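Local coordinates for putative membrane anchored protein (Corynebacterium diphtheriae, PDB 3LSO) that is of unknown function but is probably a membrane-anchored protein of the cell envelope, built almost wholly of beta-strands and loops, at residues V322-L328 and F429-K435. Residue numbers count along the deposited sequence, not the author numbering.
Sequences VSVSASL and FQMGVYK
Two stacked beta-sheets meet through alternate side chains, and V322-L328 on F429-K435 illustrates the rule. Both segments are extended strands, their axes 7.8 Å apart at closest approach and crossing at -43°, with A326 nearest M431 (CA to CA 6.5 Å). V322 (chi1 m) places CG2 4.0 Å from CZ of F429. S323 faces away. V324 (t) sets CG2 over the face of the F429 ring (m), a CH-pi contact 3.5 Å from the centroid. A326, small enough for the close approach, has its O 3.4 Å from CE of M431, a selenomethionine extended in ttt. S327 turns back to T411 of its own sheet, joined by a side-chain hydrogen bond. L328 (tt) packs CB 3.9 Å from SE of M431, while its CD1 lies 4.2 Å from CD of K435, whose NZ forms salt bridges with D295 and D297. Strand 321-329 belongs to a four-stranded antiparallel sheet, strand 425-435 to the facing one; their buried apolar interface is that of a beta-sandwich.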
ATOM      1  N   VAL B 322     -17.494  20.622 -23.605  1.00 10.12           N
ATOM      2  CA  VAL B 322     -16.145  20.540 -23.028  1.00 10.22           C
ATOM      3  C   VAL B 322     -15.111  21.193 -23.934  1.00 10.80           C
ATOM      4  O   VAL B 322     -15.298  21.258 -25.147  1.00 11.58           O
ATOM      5  CB  VAL B 322     -15.670  19.093 -22.755  1.00 10.04           C
ATOM      6  CG1 VAL B 322     -16.631  18.362 -21.846  1.00  9.86           C
ATOM      7  CG2 VAL B 322     -15.435  18.321 -24.058  1.00  9.92           C
ATOM      8  N   SER B 323     -14.012  21.655 -23.355  1.00 10.55           N
ATOM      9  CA  SER B 323     -12.966  22.252 -24.146  1.00 11.09           C
ATOM     10  C   SER B 323     -11.725  21.389 -24.012  1.00 11.90           C
ATOM     11  O   SER B 323     -11.349  20.971 -22.910  1.00 12.55           O
ATOM     12  CB  SER B 323     -12.680  23.636 -23.643  1.00 10.97           C
ATOM     13  OG  SER B 323     -12.060  23.531 -22.381  1.00 11.85           O
ATOM     14  N   VAL B 324     -11.094  21.125 -25.137  1.00 11.89           N
ATOM     15  CA  VAL B 324     -10.015  20.177 -25.197  1.00 12.41           C
ATOM     16  C   VAL B 324      -8.831  20.854 -25.843  1.00 13.33           C
ATOM     17  O   VAL B 324      -8.978  21.708 -26.712  1.00 14.18           O
ATOM     18  CB  VAL B 324     -10.411  18.949 -26.049  1.00 12.26           C
ATOM     19  CG1 VAL B 324      -9.237  18.071 -26.276  1.00 10.48           C
ATOM     20  CG2 VAL B 324     -11.502  18.174 -25.360  1.00 11.73           C
ATOM     21  N   SER B 325      -7.650  20.456 -25.423  1.00 13.86           N
ATOM     22  CA  SER B 325      -6.430  20.937 -26.011  1.00 14.22           C
ATOM     23  C   SER B 325      -5.561  19.720 -26.249  1.00 14.06           C
ATOM     24  O   SER B 325      -5.580  18.775 -25.460  1.00 13.87           O
ATOM     25  CB  SER B 325      -5.760  21.875 -25.016  1.00 14.29           C
ATOM     26  OG  SER B 325      -4.602  22.445 -25.576  1.00 16.67           O
ATOM     27  N   ALA B 326      -4.805  19.715 -27.336  1.00 14.40           N
ATOM     28  CA  ALA B 326      -3.879  18.586 -27.599  1.00 14.17           C
ATOM     29  C   ALA B 326      -2.569  19.119 -28.156  1.00 14.09           C
ATOM     30  O   ALA B 326      -2.583  19.934 -29.088  1.00 14.85           O
ATOM     31  CB  ALA B 326      -4.491  17.602 -28.541  1.00 13.89           C
ATOM     32  N   SER B 327      -1.448  18.686 -27.585  1.00 13.27           N
ATOM     33  CA  SER B 327      -0.165  19.222 -27.978  1.00 12.72           C
ATOM     34  C   SER B 327       0.735  18.117 -28.491  1.00 13.22           C
ATOM     35  O   SER B 327       0.864  17.088 -27.851  1.00 14.62           O
ATOM     36  CB  SER B 327       0.507  19.852 -26.767  1.00 12.63           C
ATOM     37  OG  SER B 327      -0.044  21.095 -26.413  1.00  9.98           O
ATOM     38  N   LEU B 328       1.390  18.319 -29.622  1.00 13.01           N
ATOM     39  CA  LEU B 328       2.499  17.446 -30.014  1.00 12.52           C
ATOM     40  C   LEU B 328       3.790  18.076 -29.536  1.00 13.12           C
ATOM     41  O   LEU B 328       4.027  19.258 -29.773  1.00 13.79           O
ATOM     42  CB  LEU B 328       2.529  17.307 -31.523  1.00 12.18           C
ATOM     43  CG  LEU B 328       3.627  16.545 -32.246  1.00 11.93           C
ATOM     44  CD1 LEU B 328       3.270  16.618 -33.683  1.00 11.59           C
ATOM     45  CD2 LEU B 328       5.037  17.160 -32.045  1.00 11.30           C
ATOM     46  N   PHE B 429      -9.810  11.991 -25.919  1.00 15.25           N
ATOM     47  CA  PHE B 429      -9.657  12.550 -27.241  1.00 15.53           C
ATOM     48  C   PHE B 429      -8.361  12.070 -27.902  1.00 16.21           C
ATOM     49  O   PHE B 429      -7.424  11.630 -27.219  1.00 16.84           O
ATOM     50  CB  PHE B 429      -9.739  14.060 -27.161  1.00 15.16           C
ATOM     51  CG  PHE B 429     -11.086  14.542 -26.762  1.00 15.46           C
ATOM     52  CD1 PHE B 429     -12.002  14.937 -27.710  1.00 13.97           C
ATOM     53  CD2 PHE B 429     -11.467  14.559 -25.429  1.00 18.11           C
ATOM     54  CE1 PHE B 429     -13.250  15.369 -27.350  1.00 13.42           C
ATOM     55  CE2 PHE B 429     -12.742  15.003 -25.058  1.00 15.86           C
ATOM     56  CZ  PHE B 429     -13.625  15.403 -26.025  1.00 13.81           C
ATOM     57  N   GLN B 430      -8.308  12.130 -29.226  1.00 16.31           N
ATOM     58  CA  GLN B 430      -7.094  11.761 -29.936  1.00 16.80           C
ATOM     59  C   GLN B 430      -6.554  12.941 -30.685  1.00 17.17           C
ATOM     60  O   GLN B 430      -7.306  13.871 -31.012  1.00 18.00           O
ATOM     61  CB  GLN B 430      -7.400  10.653 -30.938  1.00 16.61           C
ATOM     62  CG  GLN B 430      -7.889   9.351 -30.292  1.00 16.68           C
ATOM     63  CD  GLN B 430      -8.219   8.283 -31.312  1.00 16.44           C
ATOM     64  OE1 GLN B 430      -8.799   8.557 -32.361  1.00 16.50           O
ATOM     65  NE2 GLN B 430      -7.843   7.052 -31.013  1.00 18.05           N
HETATM   66  N   MSE B 431      -5.263  12.909 -30.994  1.00 17.53           N
HETATM   67  CA  MSE B 431      -4.697  13.840 -31.995  1.00 17.62           C
HETATM   68  C   MSE B 431      -4.452  13.075 -33.276  1.00 17.56           C
HETATM   69  O   MSE B 431      -3.874  11.965 -33.251  1.00 18.21           O
HETATM   70  CB  MSE B 431      -3.376  14.449 -31.530  1.00 17.64           C
HETATM   71  CG  MSE B 431      -3.012  15.778 -32.227  1.00 19.66           C
HETATM   72 SE   MSE B 431      -1.326  16.450 -31.531  0.75 22.30          SE
HETATM   73  CE  MSE B 431      -1.553  18.299 -31.943  1.00 20.49           C
ATOM     74  N   GLY B 432      -4.910  13.646 -34.383  1.00 17.24           N
ATOM     75  CA  GLY B 432      -4.549  13.177 -35.726  1.00 17.61           C
ATOM     76  C   GLY B 432      -3.241  13.873 -36.103  1.00 18.35           C
ATOM     77  O   GLY B 432      -3.089  15.070 -35.838  1.00 18.89           O
ATOM     78  N   VAL B 433      -2.276  13.143 -36.665  1.00 17.81           N
ATOM     79  CA  VAL B 433      -1.040  13.780 -37.106  1.00 17.85           C
ATOM     80  C   VAL B 433      -0.617  13.266 -38.460  1.00 17.53           C
ATOM     81  O   VAL B 433      -0.794  12.092 -38.775  1.00 17.30           O
ATOM     82  CB  VAL B 433       0.114  13.561 -36.131  1.00 17.68           C
ATOM     83  CG1 VAL B 433      -0.242  14.125 -34.827  1.00 20.55           C
ATOM     84  CG2 VAL B 433       0.357  12.087 -35.937  1.00 18.40           C
ATOM     85  N   TYR B 434      -0.038  14.154 -39.251  1.00 16.89           N
ATOM     86  CA  TYR B 434       0.566  13.774 -40.513  1.00 16.52           C
ATOM     87  C   TYR B 434       1.830  14.601 -40.495  1.00 16.86           C
ATOM     88  O   TYR B 434       1.745  15.850 -40.465  1.00 16.85           O
ATOM     89  CB  TYR B 434      -0.347  14.163 -41.684  1.00 16.07           C
ATOM     90  CG  TYR B 434       0.238  14.004 -43.057  1.00 15.82           C
ATOM     91  CD1 TYR B 434       1.055  12.901 -43.378  1.00 17.27           C
ATOM     92  CD2 TYR B 434      -0.037  14.937 -44.064  1.00 15.87           C
ATOM     93  CE1 TYR B 434       1.604  12.757 -44.663  1.00 15.67           C
ATOM     94  CE2 TYR B 434       0.501  14.798 -45.366  1.00 16.13           C
ATOM     95  CZ  TYR B 434       1.315  13.710 -45.636  1.00 16.76           C
ATOM     96  OH  TYR B 434       1.825  13.548 -46.878  1.00 19.95           O
ATOM     97  N   LYS B 435       2.986  13.915 -40.481  1.00 16.04           N
ATOM     98  CA  LYS B 435       4.277  14.562 -40.232  1.00 14.84           C
ATOM     99  C   LYS B 435       5.404  13.734 -40.781  1.00 14.89           C
ATOM    100  O   LYS B 435       5.191  12.568 -41.138  1.00 15.13           O
ATOM    101  CB  LYS B 435       4.486  14.746 -38.727  1.00 14.80           C
ATOM    102  CG  LYS B 435       4.679  13.455 -37.943  1.00 12.40           C
ATOM    103  CD  LYS B 435       4.505  13.686 -36.463  1.00 11.05           C
ATOM    104  CE  LYS B 435       4.896  12.438 -35.691  1.00 13.27           C
ATOM    105  NZ  LYS B 435       4.913  12.678 -34.224  1.00 14.77           N
TER